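Local coordinates for protein peptidase M42 (Thaumarchaeota archaeon SCGC AB-539-E09, PDB 5DS0) that probably removes residues from the N-termini of peptides as a dodecameric TET aminopeptidase of the M42 family, using two bound metal ions, at residues P260-Y265 with F278-A283; I317-R322 with E337-L342. All blocks are in the same frame, centred on the assembly; numbering follows the deposited sequence.

Contact 1: P260-Y265 with F278-A283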
ATOM      1  N   PRO C 260     -33.097  19.336  28.490  1.00 35.08           N
ATOM      2  CA  PRO C 260     -31.865  18.833  29.073  1.00 34.59           C
ATOM      3  C   PRO C 260     -31.757  17.333  28.930  1.00 34.25           C
ATOM      4  O   PRO C 260     -32.757  16.647  28.722  1.00 34.83           O
ATOM      5  CB  PRO C 260     -31.985  19.208  30.548  1.00 34.97           C
ATOM      6  CG  PRO C 260     -33.444  19.407  30.777  1.00 35.80           C
ATOM      7  CD  PRO C 260     -33.944  19.995  29.495  1.00 36.00           C
ATOM      8  N   GLY C 261     -30.534  16.836  29.035  1.00 33.40           N
ATOM      9  CA  GLY C 261     -30.275  15.422  28.906  1.00 32.88           C
ATOM     10  C   GLY C 261     -30.015  14.787  30.249  1.00 32.58           C
ATOM     11  O   GLY C 261     -29.682  15.458  31.223  1.00 32.45           O
ATOM     12  N   LEU C 262     -30.190  13.475  30.297  1.00 32.15           N
ATOM     13  CA  LEU C 262     -29.815  12.679  31.456  1.00 30.63           C
ATOM     14  C   LEU C 262     -28.941  11.556  30.962  1.00 29.31           C
ATOM     15  O   LEU C 262     -29.324  10.785  30.089  1.00 28.79           O
ATOM     16  CB  LEU C 262     -31.050  12.114  32.123  1.00 31.02           C
ATOM     17  CG  LEU C 262     -30.745  11.226  33.315  1.00 31.18           C
ATOM     18  CD1 LEU C 262     -30.240  12.065  34.470  1.00 31.23           C
ATOM     19  CD2 LEU C 262     -31.985  10.465  33.740  1.00 31.87           C
ATOM     20  N   VAL C 263     -27.752  11.470  31.516  1.00 28.99           N
ATOM     21  CA  VAL C 263     -26.784  10.509  31.039  1.00 29.08           C
ATOM     22  C   VAL C 263     -27.031   9.181  31.731  1.00 29.27           C
ATOM     23  O   VAL C 263     -26.892   9.086  32.961  1.00 31.71           O
ATOM     24  CB  VAL C 263     -25.349  10.981  31.310  1.00 28.69           C
ATOM     25  CG1 VAL C 263     -24.347   9.947  30.829  1.00 29.24           C
ATOM     26  CG2 VAL C 263     -25.089  12.300  30.632  1.00 28.59           C
ATOM     27  N   THR C 264     -27.314   8.163  30.933  1.00 28.93           N
ATOM     28  CA  THR C 264     -27.590   6.825  31.412  1.00 29.52           C
ATOM     29  C   THR C 264     -26.351   5.933  31.458  1.00 30.59           C
ATOM     30  O   THR C 264     -26.390   4.847  32.034  1.00 30.72           O
ATOM     31  CB  THR C 264     -28.597   6.134  30.488  1.00 30.04           C
ATOM     32  OG1 THR C 264     -28.076   6.088  29.150  1.00 30.09           O
ATOM     33  CG2 THR C 264     -29.904   6.894  30.476  1.00 30.08           C
ATOM     34  N   TYR C 265     -25.276   6.361  30.792  1.00 32.03           N
ATOM     35  CA  TYR C 265     -24.005   5.644  30.798  1.00 32.90           C
ATOM     36  C   TYR C 265     -22.917   6.510  30.191  1.00 33.52           C
ATOM     37  O   TYR C 265     -23.135   7.160  29.190  1.00 32.50           O
ATOM     38  CB  TYR C 265     -24.077   4.323  30.019  1.00 33.24           C
ATOM     39  CG  TYR C 265     -22.708   3.751  29.777  1.00 34.01           C
ATOM     40  CD1 TYR C 265     -22.004   3.162  30.809  1.00 34.27           C
ATOM     41  CD2 TYR C 265     -22.085   3.844  28.535  1.00 35.30           C
ATOM     42  CE1 TYR C 265     -20.727   2.652  30.612  1.00 35.17           C
ATOM     43  CE2 TYR C 265     -20.800   3.346  28.328  1.00 35.89           C
ATOM     44  CZ  TYR C 265     -20.135   2.747  29.374  1.00 35.73           C
ATOM     45  OH  TYR C 265     -18.874   2.247  29.219  1.00 37.34           O
ATOM     46  N   PHE C 278     -35.381   8.352  39.723  1.00 40.94           N
ATOM     47  CA  PHE C 278     -35.877   9.492  40.462  1.00 40.80           C
ATOM     48  C   PHE C 278     -35.913  10.747  39.604  1.00 39.90           C
ATOM     49  O   PHE C 278     -36.935  11.434  39.526  1.00 41.20           O
ATOM     50  CB  PHE C 278     -34.993   9.703  41.691  1.00 41.24           C
ATOM     51  CG  PHE C 278     -35.292  10.955  42.475  1.00 41.94           C
ATOM     52  CD1 PHE C 278     -36.359  11.002  43.367  1.00 42.33           C
ATOM     53  CD2 PHE C 278     -34.480  12.081  42.346  1.00 41.70           C
ATOM     54  CE1 PHE C 278     -36.620  12.149  44.100  1.00 43.05           C
ATOM     55  CE2 PHE C 278     -34.739  13.231  43.078  1.00 42.16           C
ATOM     56  CZ  PHE C 278     -35.810  13.263  43.956  1.00 42.94           C
ATOM     57  N   VAL C 279     -34.815  11.027  38.926  1.00 38.55           N
ATOM     58  CA  VAL C 279     -34.746  12.198  38.055  1.00 37.76           C
ATOM     59  C   VAL C 279     -35.754  12.106  36.898  1.00 37.19           C
ATOM     60  O   VAL C 279     -36.444  13.072  36.590  1.00 37.20           O
ATOM     61  CB  VAL C 279     -33.326  12.388  37.492  1.00 37.12           C
ATOM     62  CG1 VAL C 279     -33.284  13.558  36.516  1.00 37.39           C
ATOM     63  CG2 VAL C 279     -32.339  12.619  38.623  1.00 36.99           C
ATOM     64  N   ILE C 280     -35.843  10.942  36.271  1.00 36.73           N
ATOM     65  CA  ILE C 280     -36.782  10.749  35.182  1.00 37.81           C
ATOM     66  C   ILE C 280     -38.210  11.060  35.631  1.00 39.76           C
ATOM     67  O   ILE C 280     -38.960  11.712  34.893  1.00 40.75           O
ATOM     68  CB  ILE C 280     -36.700   9.320  34.595  1.00 37.29           C
ATOM     69  CG1 ILE C 280     -35.405   9.169  33.790  1.00 36.55           C
ATOM     70  CG2 ILE C 280     -37.875   9.026  33.679  1.00 37.44           C
ATOM     71  CD1 ILE C 280     -35.017   7.737  33.499  1.00 36.88           C
ATOM     72  N   ASN C 281     -38.570  10.615  36.836  1.00 40.68           N
ATOM     73  CA  ASN C 281     -39.926  10.816  37.359  1.00 41.89           C
ATOM     74  C   ASN C 281     -40.178  12.245  37.786  1.00 41.43           C
ATOM     75  O   ASN C 281     -41.231  12.804  37.488  1.00 42.52           O
ATOM     76  CB  ASN C 281     -40.216   9.883  38.523  1.00 43.63           C
ATOM     77  CG  ASN C 281     -40.213   8.423  38.106  1.00 46.66           C
ATOM     78  OD1 ASN C 281     -40.375   8.082  36.926  1.00 48.16           O
ATOM     79  ND2 ASN C 281     -39.995   7.542  39.072  1.00 49.78           N
ATOM     80  N   VAL C 282     -39.212  12.850  38.464  1.00 39.50           N
ATOM     81  CA  VAL C 282     -39.354  14.235  38.849  1.00 39.32           C
ATOM     82  C   VAL C 282     -39.590  15.103  37.614  1.00 39.18           C
ATOM     83  O   VAL C 282     -40.441  15.997  37.629  1.00 39.30           O
ATOM     84  CB  VAL C 282     -38.131  14.728  39.631  1.00 38.91           C
ATOM     85  CG1 VAL C 282     -38.149  16.248  39.785  1.00 39.02           C
ATOM     86  CG2 VAL C 282     -38.093  14.065  41.003  1.00 39.27           C
ATOM     87  N   ALA C 283     -38.849  14.823  36.546  1.00 38.56           N
ATOM     88  CA  ALA C 283     -38.970  15.583  35.309  1.00 38.81           C
ATOM     89  C   ALA C 283     -40.331  15.383  34.657  1.00 40.35           C
ATOM     90  O   ALA C 283     -40.945  16.339  34.201  1.00 40.02           O
ATOM     91  CB  ALA C 283     -37.862  15.204  34.344  1.00 37.83           C
TER
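Leu262 and Ile280 mark the closest backbone approach, their CA atoms 8.1 Å apart, and no hydrogen bond crosses from 260-265 to 278-283. The topology is a beta-alpha-beta crossover: helix 273-285 connects strand 261-263 to its parallel neighbour 291-295 and lies against the sheet. One forked side chain carries the strand's share. Leu262 points its CB at the helix with CG anti to the backbone N (chi1 178°), which brings both methyls to the helix, each to a different residue. CD1 meets Val279 CG1 at 4.0 Å, the two side chains lying aslant. CD2 reaches the flank of Ile280, whose side chain runs at roughly a right angle to that of Leu262. Only three residues touch, and they bury 119 Å² summed over both sides; neighbours complete the apolar layer: Leu262 also rests on Val315 and Ile317 of strand 314-322 and on Leu290, while Ile280 packs on Leu292. The chain turns a corner at Thr264, whose OG1 is hydrogen-bonded to Ser293 O and Gln294 NE2. In the Leu262-Ile280 pair, Leu262 CD2 lies 3.7 Å from Ile280 CG1 and 4.1 Å from Ile280 CD1.

Contact 2: I317-R322 with E337-L342; sequences ITIPTR and ENAIRL
Ile319 and Ala339 meet where helix 333-349 packs on strand 314-322 of the mixed central sheet, in the alpha/beta fold of the M42 catalytic domain. Their CA atoms are 7.3 Å apart, a spacing that suits the short alanine side chain. Ala339 points its CB at the strand and receives the CG1-CD1 branch of Ile319, with CD1 at 4.1 Å and CG1 at 4.2 Å. The CB of Ile319 does not point at the helix; with CG1 beside the backbone N (chi1 -67°) that branch reaches the alanine. One helical turn on, Leu342 CD2 lies 4.4 Å from Ile317 CG2, a looser apolar contact.

Around this first shell, Val187 of helix 179-197 touches Ile319 and also Ile340, so a second helix closes over the same region. Ile317 and Ile319 both make backbone hydrogen bonds to Glu237, a cobalt ligand, which ties the strand to the metal site. Thr318 turns its CB from the helix, and its OG1 is hydrogen-bonded to Asp239 OD2. Farther along, Arg322 forms salt bridges with Asp243 and with Asp139 of a neighbouring subunit. Between these points Thr321 OG1 donates to Ile319 O at 3.0 Å, with a C=O...donor angle of 134° and the hydroxyl 44° out of the carbonyl plane.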
ATOM      1  N   ILE C 317     -26.493  15.505  34.430  1.00 33.69           N
ATOM      2  CA  ILE C 317     -27.558  16.199  33.732  1.00 34.24           C
ATOM      3  C   ILE C 317     -26.908  17.176  32.779  1.00 34.80           C
ATOM      4  O   ILE C 317     -26.007  17.899  33.173  1.00 35.23           O
ATOM      5  CB  ILE C 317     -28.447  16.946  34.717  1.00 34.86           C
ATOM      6  CG1 ILE C 317     -29.230  15.932  35.547  1.00 36.08           C
ATOM      7  CG2 ILE C 317     -29.401  17.863  33.975  1.00 35.32           C
ATOM      8  CD1 ILE C 317     -29.877  16.493  36.799  1.00 36.94           C
ATOM      9  N   THR C 318     -27.393  17.231  31.544  1.00 35.28           N
ATOM     10  CA  THR C 318     -26.666  17.922  30.482  1.00 36.26           C
ATOM     11  C   THR C 318     -27.487  18.912  29.694  1.00 36.12           C
ATOM     12  O   THR C 318     -28.696  18.753  29.548  1.00 37.16           O
ATOM     13  CB  THR C 318     -26.111  16.921  29.451  1.00 37.11           C
ATOM     14  OG1 THR C 318     -27.198  16.217  28.837  1.00 38.69           O
ATOM     15  CG2 THR C 318     -25.177  15.921  30.115  1.00 37.17           C
ATOM     16  N   ILE C 319     -26.822  19.945  29.197  1.00 36.41           N
ATOM     17  CA  ILE C 319     -27.403  20.830  28.198  1.00 36.60           C
ATOM     18  C   ILE C 319     -26.804  20.507  26.829  1.00 35.28           C
ATOM     19  O   ILE C 319     -25.596  20.633  26.633  1.00 34.85           O
ATOM     20  CB  ILE C 319     -27.150  22.312  28.509  1.00 38.01           C
ATOM     21  CG1 ILE C 319     -27.901  22.735  29.775  1.00 39.10           C
ATOM     22  CG2 ILE C 319     -27.621  23.177  27.355  1.00 39.43           C
ATOM     23  CD1 ILE C 319     -27.060  22.617  31.024  1.00 40.63           C
ATOM     24  N   PRO C 320     -27.647  20.083  25.881  1.00 33.97           N
ATOM     25  CA  PRO C 320     -27.116  19.783  24.557  1.00 34.04           C
ATOM     26  C   PRO C 320     -26.504  21.017  23.933  1.00 33.20           C
ATOM     27  O   PRO C 320     -27.143  22.077  23.908  1.00 34.12           O
ATOM     28  CB  PRO C 320     -28.342  19.330  23.771  1.00 34.86           C
ATOM     29  CG  PRO C 320     -29.319  18.886  24.801  1.00 35.15           C
ATOM     30  CD  PRO C 320     -29.071  19.738  26.004  1.00 34.24           C
ATOM     31  N   THR C 321     -25.269  20.858  23.464  1.00 32.26           N
ATOM     32  CA  THR C 321     -24.446  21.945  22.949  1.00 31.35           C
ATOM     33  C   THR C 321     -23.800  21.479  21.653  1.00 31.54           C
ATOM     34  O   THR C 321     -23.332  20.363  21.576  1.00 31.96           O
ATOM     35  CB  THR C 321     -23.336  22.302  23.950  1.00 30.58           C
ATOM     36  OG1 THR C 321     -23.931  22.653  25.210  1.00 30.66           O
ATOM     37  CG2 THR C 321     -22.485  23.452  23.451  1.00 30.06           C
ATOM     38  N   ARG C 322     -23.809  22.327  20.635  1.00 31.40           N
ATOM     39  CA  ARG C 322     -23.188  22.011  19.363  1.00 32.12           C
ATOM     40  C   ARG C 322     -21.781  22.582  19.331  1.00 32.21           C
ATOM     41  O   ARG C 322     -21.552  23.694  19.783  1.00 32.51           O
ATOM     42  CB  ARG C 322     -23.993  22.605  18.220  1.00 32.84           C
ATOM     43  CG  ARG C 322     -25.436  22.123  18.144  1.00 33.63           C
ATOM     44  CD  ARG C 322     -26.124  22.728  16.930  1.00 34.55           C
ATOM     45  NE  ARG C 322     -27.506  22.281  16.723  1.00 35.71           N
ATOM     46  CZ  ARG C 322     -28.315  22.766  15.776  1.00 37.45           C
ATOM     47  NH1 ARG C 322     -27.893  23.710  14.941  1.00 37.92           N
ATOM     48  NH2 ARG C 322     -29.558  22.322  15.655  1.00 38.94           N
ATOM     49  N   GLU C 337     -32.837  26.981  30.702  1.00 38.15           N
ATOM     50  CA  GLU C 337     -33.878  27.325  31.644  1.00 39.77           C
ATOM     51  C   GLU C 337     -34.484  26.068  32.267  1.00 38.56           C
ATOM     52  O   GLU C 337     -34.697  25.999  33.479  1.00 38.15           O
ATOM     53  CB  GLU C 337     -34.947  28.169  30.941  1.00 42.69           C
ATOM     54  CG  GLU C 337     -36.145  28.542  31.802  1.00 46.17           C
ATOM     55  CD  GLU C 337     -35.767  29.261  33.093  1.00 48.72           C
ATOM     56  OE1 GLU C 337     -34.654  29.857  33.153  1.00 50.14           O
ATOM     57  OE2 GLU C 337     -36.598  29.263  34.040  1.00 49.96           O
ATOM     58  N   ASN C 338     -34.790  25.090  31.426  1.00 37.97           N
ATOM     59  CA  ASN C 338     -35.378  23.848  31.897  1.00 37.83           C
ATOM     60  C   ASN C 338     -34.443  23.057  32.788  1.00 37.21           C
ATOM     61  O   ASN C 338     -34.898  22.355  33.689  1.00 37.58           O
ATOM     62  CB  ASN C 338     -35.836  22.984  30.722  1.00 37.65           C
ATOM     63  CG  ASN C 338     -37.213  23.358  30.226  1.00 38.73           C
ATOM     64  OD1 ASN C 338     -38.064  23.809  30.994  1.00 39.69           O
ATOM     65  ND2 ASN C 338     -37.457  23.135  28.950  1.00 39.38           N
ATOM     66  N   ALA C 339     -33.148  23.135  32.525  1.00 36.30           N
ATOM     67  CA  ALA C 339     -32.185  22.478  33.400  1.00 35.85           C
ATOM     68  C   ALA C 339     -32.211  23.114  34.772  1.00 36.15           C
ATOM     69  O   ALA C 339     -32.140  22.427  35.784  1.00 35.38           O
ATOM     70  CB  ALA C 339     -30.790  22.558  32.810  1.00 36.21           C
ATOM     71  N   ILE C 340     -32.338  24.437  34.806  1.00 37.46           N
ATOM     72  CA  ILE C 340     -32.445  25.146  36.075  1.00 38.35           C
ATOM     73  C   ILE C 340     -33.719  24.717  36.807  1.00 40.18           C
ATOM     74  O   ILE C 340     -33.674  24.370  37.987  1.00 39.81           O
ATOM     75  CB  ILE C 340     -32.431  26.673  35.904  1.00 38.56           C
ATOM     76  CG1 ILE C 340     -31.071  27.140  35.409  1.00 37.77           C
ATOM     77  CG2 ILE C 340     -32.749  27.329  37.238  1.00 39.52           C
ATOM     78  CD1 ILE C 340     -31.094  28.561  34.896  1.00 38.64           C
ATOM     79  N   ARG C 341     -34.852  24.721  36.104  1.00 42.29           N
ATOM     80  CA  ARG C 341     -36.110  24.263  36.691  1.00 42.98           C
ATOM     81  C   ARG C 341     -35.962  22.855  37.259  1.00 41.98           C
ATOM     82  O   ARG C 341     -36.363  22.587  38.387  1.00 43.15           O
ATOM     83  CB  ARG C 341     -37.228  24.267  35.663  1.00 45.29           C
ATOM     84  CG  ARG C 341     -37.768  25.634  35.325  1.00 48.41           C
ATOM     85  CD  ARG C 341     -38.913  25.524  34.332  1.00 52.15           C
ATOM     86  NE  ARG C 341     -39.036  26.721  33.483  1.00 58.67           N
ATOM     87  CZ  ARG C 341     -39.932  27.712  33.645  1.00 62.94           C
ATOM     88  NH1 ARG C 341     -39.956  28.732  32.781  1.00 62.41           N
ATOM     89  NH2 ARG C 341     -40.768  27.731  34.690  1.00 66.47           N
ATOM     90  N   LEU C 342     -35.377  21.966  36.474  1.00 40.54           N
ATOM     91  CA  LEU C 342     -35.261  20.576  36.871  1.00 40.74           C
ATOM     92  C   LEU C 342     -34.436  20.396  38.149  1.00 41.03           C
ATOM     93  O   LEU C 342     -34.850  19.653  39.040  1.00 42.88           O
ATOM     94  CB  LEU C 342     -34.638  19.752  35.742  1.00 39.64           C
ATOM     95  CG  LEU C 342     -34.404  18.274  36.051  1.00 39.18           C
ATOM     96  CD1 LEU C 342     -35.706  17.572  36.397  1.00 39.08           C
ATOM     97  CD2 LEU C 342     -33.720  17.592  34.876  1.00 39.27           C
TER

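How the contacts relate
Contacts 1 and 2 follow one another along the chain, yet their centres are only 11 Å apart, because strands 261-263 and 314-322 are antiparallel neighbours in one sheet. The junction is direct: Gly261 N lies 2.7 Å from Thr318 O, a probable hydrogen bond, and Val263 CG2 packs on Thr318 CG2 at 3.7 Å. Ile317 belongs to both surroundings, touching Leu262 of contact 1 as well as Leu342 of contact 2. The helices meet too, through Val282 and Leu346. The dinuclear cobalt site lies close to contact 2, with the Ile319 side chain about 11 Å from a bound ion.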